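Local coordinates for CG1507-PB, isoform B (Drosophila melanogaster, PDB 5FGO), which recognises nucleic acids and unwinds double strands as the neuronal protein Pur-alpha, of which this chain is repeat III, at the interface of chains A and B. Numbering follows the deposited sequence. Chains: chain A/B, CG1507-PB, isoform B.

Contact 1: the interface of chains A and B. Residues chain A 63, 66; chain B 18-20, 29, 42.
Helix 60-72 of chain A meets the sheet of chain B here, with A:Phe63 and A:Ile66 set against strands 18-22, 25-34 and 37-46. This is part of a two-fold interface that probably reflects how PUR repeats pair. A:Ile66 hides the most surface in the patch, 75 Å². Its branch methyl CG2 points squarely at the face of the B:Phe29 ring and stands 3.6 Å from the ring centroid, a CH-pi contact. That methyl lies anti to the backbone N of A:Ile66, with CG1 on the N side (chi1 -73°). CG1 itself covers one face of the B:Arg18 guanidinium near its rim. A:Phe63, one turn earlier on the helix, packs beside the B:Phe29 ring instead. Its ring atom CE2 is 3.7 Å from CZ of B:Phe29, and its CZ is 3.8 Å from CD1 of B:Ile42, which points back toward it. On the far face of B:Phe29, CG2 of B:Ile42 from the same chain packs near the rim. A valine in place of B:Phe29 would probably deprive A:Ile66 CG2 of its ring face and open a gap beside A:Phe63. B:Met20, a selenomethionine, crosses A:Phe63 at about a right angle; its methyl CE folds back toward the ring and lies 3.4 Å from A:Phe63 CD2.

Contact 2: the interface of chains A and B. Residues chain A 70, 73; chain B 15, 31, 60.
A:Tyr70 sits in the last turns of helix 60-72, facing B:Pro15, which lies in an extended stretch before strand 18-22 with phi -50° and psi 160°. A:Lys73 follows just past the end of the helix and runs alongside the same proline. The proline hides 48 Å² of surface, and A:Tyr70 hides 44 Å². One side of the tyrosine ring, the CD1 and CE1 carbons, does the touching. CE1 meets two groups of chain B that arrive from different directions. The end methyl CD1 of B:Ile31 is 3.5 Å from A:Tyr70 CE1, and CB of B:Pro15 is 3.6 Å from that same ring carbon. CG of A:Tyr70 lies opposite the carbonyl carbon (chi1 -85°), which sends the ring out toward B:Ile31 and B:Pro15. A:Tyr70 and B:Ile31 run alongside one another, pointing opposite ways. A:Lys73 contributes the carbons nearest its backbone: its CB is 3.8 Å from B:Pro15 CG. Beyond CG the chain bends and carries NZ away from the proline. B:Trp60 adds a looser contact, with its indole CZ3 3.8 Å from the backbone O of A:Tyr70. The patch lays the end of one chain's helix against the start and a sheet strand of the other, and so likely steadies the edge of this two-chain assembly.

Contact 3: the interface of chains A and B. Residues chain A 42, 52-53, 63; chain B 27, 42, 52-53, 63.
A:Ile53 and B:Ile53, from strands 49-56, meet across the two-fold axis and hide the most surface in this patch, 41 and 39 Å². Their end methyls touch: CD1 of A:Ile53 is 3.8 Å from CD1 of B:Ile53. The two side chains cross at about a right angle. In both copies CG1 takes the crowded position between the backbone N and the carbonyl carbon, at chi1 60° in chain A and 57° in chain B. This carries CD1 toward the axis. Each CD1 also reaches the branch methyl of an isoleucine on the partner: A:Ile53 CD1 is 4.0 Å from B:Ile42 CG2, and A:Ile42 CG2 is 4.0 Å from B:Ile53 CD1. The other branch, CG2 of A:Ile53, lies 3.9 Å from the backbone O of B:Ile42. Phenylalanines flank this cluster. CE1 of B:Phe27 is 4.1 Å from A:Ile53 CB. On the far flank the B:Phe63 ring approaches A:Ile42 from the opposing side, its CE2 4.0 Å from CD1 of that isoleucine. The patch forms an apolar centre where the sheets of the two repeats meet, and it is likely to hold them together.

Contact 4: the interface of chains A and B. Residues chain A 20, 22, 27, 29, 67; chain B 59, 62-63, 66.
SG of B:Cys59 packs against two methyl groups of chain A: CE of A:Met20, a selenomethionine, at 3.4 Å, and CG2 of A:Val22 at 3.7 Å. In this PUR-family pairing, strands 18-22 and 25-33 of chain A receive the 3-10 turn 57-59 and the first turns of helix 60-72 of chain B. A:Met20 hides 72 Å². Its chain bends at chi3 (87°), which turns CE in toward the cysteine and also onto B:Phe63 CD1, 3.5 Å away. Its selenium SE lies 3.6 Å from CB of B:Arg62 as the two side chains cross. The B:Phe63 ring is met from several sides. A:Phe29 presents its edge to one face: the planes stand at 67°, and CZ of A:Phe29 lies 3.7 Å above the B:Phe63 plane, toward the rim. A:Phe67 crosses near the root of the side chain, its CZ 3.4 Å from B:Phe63 CB. A leucine replacing B:Phe63 would probably leave the A:Phe29 edge without its ring face and A:Met20 CE with a gap beside it. B:Ile66 covers the A:Phe29 ring with two branches: CG2 stands over one face toward the rim, and CD1 lies 3.6 Å from A:Phe29 CE1.

Contact 1: the interface of chains A and B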
# COMPACT_ATOMS: atom_id res chain seq x y z
N PHE A 63 7.87 1.79 4.56
CA PHE A 63 6.55 1.79 3.89
C PHE A 63 5.42 2.17 4.87
O PHE A 63 4.50 2.93 4.54
CB PHE A 63 6.29 0.44 3.22
CG PHE A 63 5.08 0.43 2.30
CD1 PHE A 63 3.81 0.24 2.79
CD2 PHE A 63 5.24 0.61 0.93
CE1 PHE A 63 2.70 0.23 1.94
CE2 PHE A 63 4.13 0.61 0.07
CZ PHE A 63 2.87 0.41 0.58
N ILE A 66 5.75 6.04 5.71
CA ILE A 66 5.28 6.87 4.64
C ILE A 66 3.76 6.87 4.61
O ILE A 66 3.12 7.92 4.47
CB ILE A 66 5.88 6.39 3.31
CG1 ILE A 66 7.37 6.80 3.31
CG2 ILE A 66 5.12 6.97 2.15
CD1 ILE A 66 8.23 6.19 2.21
N ARG B 18 5.48 11.19 -2.84
CA ARG B 18 6.59 10.58 -2.12
C ARG B 18 7.14 9.32 -2.79
O ARG B 18 6.53 8.75 -3.68
CB ARG B 18 6.22 10.35 -0.66
CG ARG B 18 6.12 11.70 0.08
CD ARG B 18 5.95 11.52 1.54
NE ARG B 18 7.16 11.07 2.19
CZ ARG B 18 7.22 10.82 3.49
NH1 ARG B 18 6.11 10.89 4.21
NH2 ARG B 18 8.36 10.42 4.05
N HIS B 19 8.36 8.95 -2.45
CA HIS B 19 9.05 7.90 -3.16
C HIS B 19 9.87 6.98 -2.24
O HIS B 19 10.42 7.43 -1.24
CB HIS B 19 9.92 8.56 -4.22
CG HIS B 19 11.05 7.71 -4.70
ND1 HIS B 19 12.35 7.93 -4.30
CD2 HIS B 19 11.09 6.66 -5.56
CE1 HIS B 19 13.14 7.06 -4.89
NE2 HIS B 19 12.40 6.27 -5.65
N MSE B 20 9.94 5.70 -2.56
CA MSE B 20 10.77 4.77 -1.79
C MSE B 20 11.57 3.91 -2.74
O MSE B 20 11.12 3.64 -3.83
CB MSE B 20 9.92 3.89 -0.87
CG MSE B 20 10.72 2.91 -0.00
SE MSE B 20 9.62 1.85 1.21
CE MSE B 20 7.98 2.66 0.57
N PHE B 29 4.05 7.21 -4.27
CA PHE B 29 2.80 7.52 -3.57
C PHE B 29 2.29 8.85 -4.05
O PHE B 29 2.98 9.86 -3.89
CB PHE B 29 3.03 7.58 -2.07
CG PHE B 29 3.70 6.36 -1.48
CD1 PHE B 29 5.05 6.10 -1.73
CD2 PHE B 29 3.00 5.52 -0.62
CE1 PHE B 29 5.66 5.00 -1.19
CE2 PHE B 29 3.61 4.43 -0.05
CZ PHE B 29 4.94 4.15 -0.34
N ILE B 42 -0.56 3.78 -5.03
CA ILE B 42 0.77 3.31 -4.73
C ILE B 42 1.28 2.54 -5.96
O ILE B 42 0.75 1.50 -6.31
CB ILE B 42 0.81 2.44 -3.48
CG1 ILE B 42 0.04 3.11 -2.36
CG2 ILE B 42 2.26 2.13 -3.07
CD1 ILE B 42 -0.00 2.32 -1.09

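Contact 2: the interface of chains A and B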
# COMPACT_ATOMS: atom_id res chain seq x y z
N TYR A 70 0.92 10.10 5.56
CA TYR A 70 -0.26 10.45 4.77
C TYR A 70 -1.47 10.44 5.66
O TYR A 70 -2.36 11.27 5.51
CB TYR A 70 -0.45 9.48 3.61
CG TYR A 70 0.35 9.83 2.38
CD1 TYR A 70 0.09 11.00 1.67
CD2 TYR A 70 1.39 9.03 1.95
CE1 TYR A 70 0.82 11.35 0.56
CE2 TYR A 70 2.13 9.38 0.85
CZ TYR A 70 1.84 10.53 0.16
OH TYR A 70 2.59 10.87 -0.93
N LYS A 73 -1.73 13.76 7.56
CA LYS A 73 -2.14 14.97 6.86
C LYS A 73 -3.64 15.09 6.67
O LYS A 73 -4.10 16.14 6.19
CB LYS A 73 -1.51 15.06 5.45
CG LYS A 73 -0.16 15.73 5.28
CD LYS A 73 1.01 15.05 5.95
CE LYS A 73 2.31 15.79 5.59
NZ LYS A 73 3.57 15.19 6.14
N PRO B 15 -1.78 16.33 -0.03
CA PRO B 15 -0.42 15.94 0.38
C PRO B 15 0.50 15.76 -0.84
O PRO B 15 -0.01 15.51 -1.94
CB PRO B 15 -0.66 14.62 1.12
CG PRO B 15 -2.01 14.77 1.69
CD PRO B 15 -2.81 15.58 0.70
N ILE B 31 -1.39 11.45 -4.39
CA ILE B 31 -2.76 11.68 -4.00
C ILE B 31 -3.59 12.30 -5.14
O ILE B 31 -3.10 13.10 -5.91
CB ILE B 31 -2.81 12.59 -2.76
CG1 ILE B 31 -1.85 12.07 -1.69
CG2 ILE B 31 -4.23 12.77 -2.23
CD1 ILE B 31 -2.16 10.71 -1.22
N TRP B 60 -7.85 4.59 4.77
CA TRP B 60 -6.42 4.78 5.07
C TRP B 60 -6.06 4.28 6.48
O TRP B 60 -5.00 3.67 6.68
CB TRP B 60 -5.99 6.25 4.91
CG TRP B 60 -6.00 6.71 3.47
CD1 TRP B 60 -6.40 5.97 2.39
CD2 TRP B 60 -5.52 7.96 2.94
NE1 TRP B 60 -6.26 6.70 1.24
CE2 TRP B 60 -5.71 7.92 1.55
CE3 TRP B 60 -4.97 9.10 3.51
CZ2 TRP B 60 -5.37 8.98 0.72
CZ3 TRP B 60 -4.62 10.17 2.68
CH2 TRP B 60 -4.82 10.10 1.30

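Contact 3: the interface of chains A and B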
# COMPACT_ATOMS: atom_id res chain seq x y z
N ILE A 42 0.04 -6.92 -1.75
CA ILE A 42 -1.26 -6.29 -1.62
C ILE A 42 -1.97 -6.24 -2.96
O ILE A 42 -1.59 -5.49 -3.84
CB ILE A 42 -1.15 -4.84 -1.08
CG1 ILE A 42 -0.34 -4.79 0.21
CG2 ILE A 42 -2.51 -4.23 -0.80
CD1 ILE A 42 -0.19 -3.35 0.75
N SER A 52 -1.68 -5.95 -8.14
CA SER A 52 -1.03 -6.15 -6.87
C SER A 52 0.34 -5.49 -6.86
O SER A 52 0.97 -5.33 -7.91
CB SER A 52 -0.91 -7.62 -6.57
OG SER A 52 0.06 -8.17 -7.41
N ILE A 53 0.81 -5.14 -5.67
CA ILE A 53 2.18 -4.68 -5.47
C ILE A 53 2.77 -5.59 -4.44
O ILE A 53 2.05 -6.16 -3.62
CB ILE A 53 2.23 -3.25 -4.97
CG1 ILE A 53 1.50 -3.12 -3.62
CG2 ILE A 53 1.67 -2.30 -6.01
CD1 ILE A 53 1.66 -1.79 -2.90
N PHE A 63 7.87 1.79 4.56
CA PHE A 63 6.55 1.79 3.89
C PHE A 63 5.42 2.17 4.87
O PHE A 63 4.50 2.93 4.54
CB PHE A 63 6.29 0.44 3.22
CG PHE A 63 5.08 0.43 2.30
CD1 PHE A 63 3.81 0.24 2.79
CD2 PHE A 63 5.24 0.61 0.93
CE1 PHE A 63 2.70 0.23 1.94
CE2 PHE A 63 4.13 0.61 0.07
CZ PHE A 63 2.87 0.41 0.58
N PHE B 27 8.95 2.57 -5.50
CA PHE B 27 7.56 2.81 -5.13
C PHE B 27 7.18 4.30 -5.11
O PHE B 27 7.91 5.14 -4.58
CB PHE B 27 7.28 2.19 -3.78
CG PHE B 27 7.12 0.69 -3.80
CD1 PHE B 27 5.89 0.11 -4.12
CD2 PHE B 27 8.17 -0.15 -3.48
CE1 PHE B 27 5.71 -1.25 -4.11
CE2 PHE B 27 7.99 -1.54 -3.48
CZ PHE B 27 6.76 -2.08 -3.79
N ILE B 42 -0.56 3.78 -5.03
CA ILE B 42 0.77 3.31 -4.73
C ILE B 42 1.28 2.54 -5.96
O ILE B 42 0.75 1.50 -6.31
CB ILE B 42 0.81 2.44 -3.48
CG1 ILE B 42 0.04 3.11 -2.36
CG2 ILE B 42 2.26 2.13 -3.07
CD1 ILE B 42 -0.00 2.32 -1.09
N SER B 52 -0.08 -0.59 -10.15
CA SER B 52 -0.44 0.24 -9.01
C SER B 52 -1.70 -0.26 -8.31
O SER B 52 -2.40 -1.12 -8.82
CB SER B 52 -0.65 1.69 -9.42
OG SER B 52 -1.83 1.85 -10.19
N ILE B 53 -1.91 0.22 -7.09
CA ILE B 53 -3.19 0.07 -6.42
C ILE B 53 -3.75 1.43 -5.99
O ILE B 53 -3.02 2.39 -5.81
CB ILE B 53 -3.11 -0.81 -5.19
CG1 ILE B 53 -2.07 -0.21 -4.22
CG2 ILE B 53 -2.80 -2.23 -5.60
CD1 ILE B 53 -2.05 -0.84 -2.87
N PHE B 63 -6.02 0.49 6.71
CA PHE B 63 -4.76 0.13 6.09
C PHE B 63 -3.54 0.29 7.00
O PHE B 63 -2.73 -0.63 7.18
CB PHE B 63 -4.57 1.00 4.88
CG PHE B 63 -4.39 0.25 3.62
CD1 PHE B 63 -5.49 -0.17 2.89
CD2 PHE B 63 -3.12 -0.01 3.14
CE1 PHE B 63 -5.33 -0.85 1.70
CE2 PHE B 63 -2.96 -0.69 1.95
CZ PHE B 63 -4.06 -1.11 1.24

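Contact 4: the interface of chains A and B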
# COMPACT_ATOMS: atom_id res chain seq x y z
N MSE A 20 -9.86 -6.90 3.18
CA MSE A 20 -10.67 -5.73 3.53
C MSE A 20 -11.52 -5.29 2.37
O MSE A 20 -11.09 -5.35 1.22
CB MSE A 20 -9.79 -4.58 3.99
CG MSE A 20 -10.50 -3.28 4.29
SE MSE A 20 -9.12 -1.94 4.60
CE MSE A 20 -8.82 -1.34 2.80
N VAL A 22 -14.14 -2.41 0.47
CA VAL A 22 -14.57 -1.02 0.39
C VAL A 22 -15.28 -0.79 -0.91
O VAL A 22 -14.66 -0.95 -1.96
CB VAL A 22 -13.39 -0.04 0.42
CG1 VAL A 22 -13.94 1.37 0.36
CG2 VAL A 22 -12.53 -0.22 1.64
N PHE A 27 -9.35 -5.76 -0.98
CA PHE A 27 -7.92 -5.76 -0.81
C PHE A 27 -7.53 -7.03 -0.05
O PHE A 27 -8.15 -7.39 0.95
CB PHE A 27 -7.47 -4.50 -0.05
CG PHE A 27 -7.69 -3.22 -0.82
CD1 PHE A 27 -6.78 -2.81 -1.78
CD2 PHE A 27 -8.83 -2.45 -0.60
CE1 PHE A 27 -7.01 -1.64 -2.48
CE2 PHE A 27 -9.04 -1.29 -1.31
CZ PHE A 27 -8.13 -0.89 -2.25
N PHE A 29 -4.20 -9.12 1.76
CA PHE A 29 -2.86 -8.97 2.22
C PHE A 29 -2.29 -10.35 2.42
O PHE A 29 -2.67 -11.07 3.34
CB PHE A 29 -2.80 -8.15 3.52
CG PHE A 29 -3.42 -6.78 3.41
CD1 PHE A 29 -4.80 -6.62 3.39
CD2 PHE A 29 -2.61 -5.66 3.26
CE1 PHE A 29 -5.34 -5.36 3.26
CE2 PHE A 29 -3.14 -4.41 3.14
CZ PHE A 29 -4.51 -4.25 3.13
N PHE A 67 3.17 5.69 4.78
CA PHE A 67 1.72 5.60 4.76
C PHE A 67 1.17 6.37 5.95
O PHE A 67 0.20 7.11 5.83
CB PHE A 67 1.20 4.16 4.78
CG PHE A 67 -0.27 4.04 4.46
CD1 PHE A 67 -1.23 4.33 5.42
CD2 PHE A 67 -0.69 3.65 3.20
CE1 PHE A 67 -2.58 4.26 5.12
CE2 PHE A 67 -2.04 3.54 2.90
CZ PHE A 67 -2.99 3.86 3.85
N CYS B 59 -10.48 4.49 4.00
CA CYS B 59 -9.91 3.31 4.62
C CYS B 59 -8.41 3.39 4.84
O CYS B 59 -7.76 2.39 5.15
CB CYS B 59 -10.29 2.06 3.80
SG CYS B 59 -9.52 1.91 2.19
N ARG B 62 -7.70 1.95 8.39
CA ARG B 62 -7.78 0.49 8.37
C ARG B 62 -6.50 -0.11 7.79
O ARG B 62 -5.94 -1.07 8.33
CB ARG B 62 -9.03 0.03 7.59
CG ARG B 62 -10.29 -0.16 8.44
CD ARG B 62 -11.55 -0.44 7.63
NE ARG B 62 -12.05 0.78 7.00
CZ ARG B 62 -13.06 0.83 6.13
NH1 ARG B 62 -13.64 -0.29 5.71
NH2 ARG B 62 -13.46 1.99 5.64
N PHE B 63 -6.02 0.49 6.71
CA PHE B 63 -4.76 0.13 6.09
C PHE B 63 -3.54 0.29 7.00
O PHE B 63 -2.73 -0.63 7.18
CB PHE B 63 -4.57 1.00 4.88
CG PHE B 63 -4.39 0.25 3.62
CD1 PHE B 63 -5.49 -0.17 2.89
CD2 PHE B 63 -3.12 -0.01 3.14
CE1 PHE B 63 -5.33 -0.85 1.70
CE2 PHE B 63 -2.96 -0.69 1.95
CZ PHE B 63 -4.06 -1.11 1.24
N ILE B 66 -3.43 -2.38 9.71
CA ILE B 66 -2.94 -3.65 9.22
C ILE B 66 -1.41 -3.59 9.16
O ILE B 66 -0.70 -4.53 9.57
CB ILE B 66 -3.53 -3.97 7.84
CG1 ILE B 66 -5.00 -4.33 8.01
CG2 ILE B 66 -2.76 -5.10 7.17
CD1 ILE B 66 -5.75 -4.44 6.75

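Contact 3 lies on the two-fold axis. Its C-alpha centre is about 9 Å from that of contact 1, with which it shares A:Phe63 and B:Ile42, and about 11 Å from that of contact 4, with which it shares B:Phe63. Contacts 1 and 4, about 16 Å apart between centres, put helix 60-72 of each chain on the partner's sheet. They are near-twins with the chains exchanged, though the Phe63 ring is set differently in the two copies. Contact 2 is about 11 Å from contact 1 and continues along the chain A helix to its end. Together these contacts are mainly apolar, and probably reflect PUR repeat pairing.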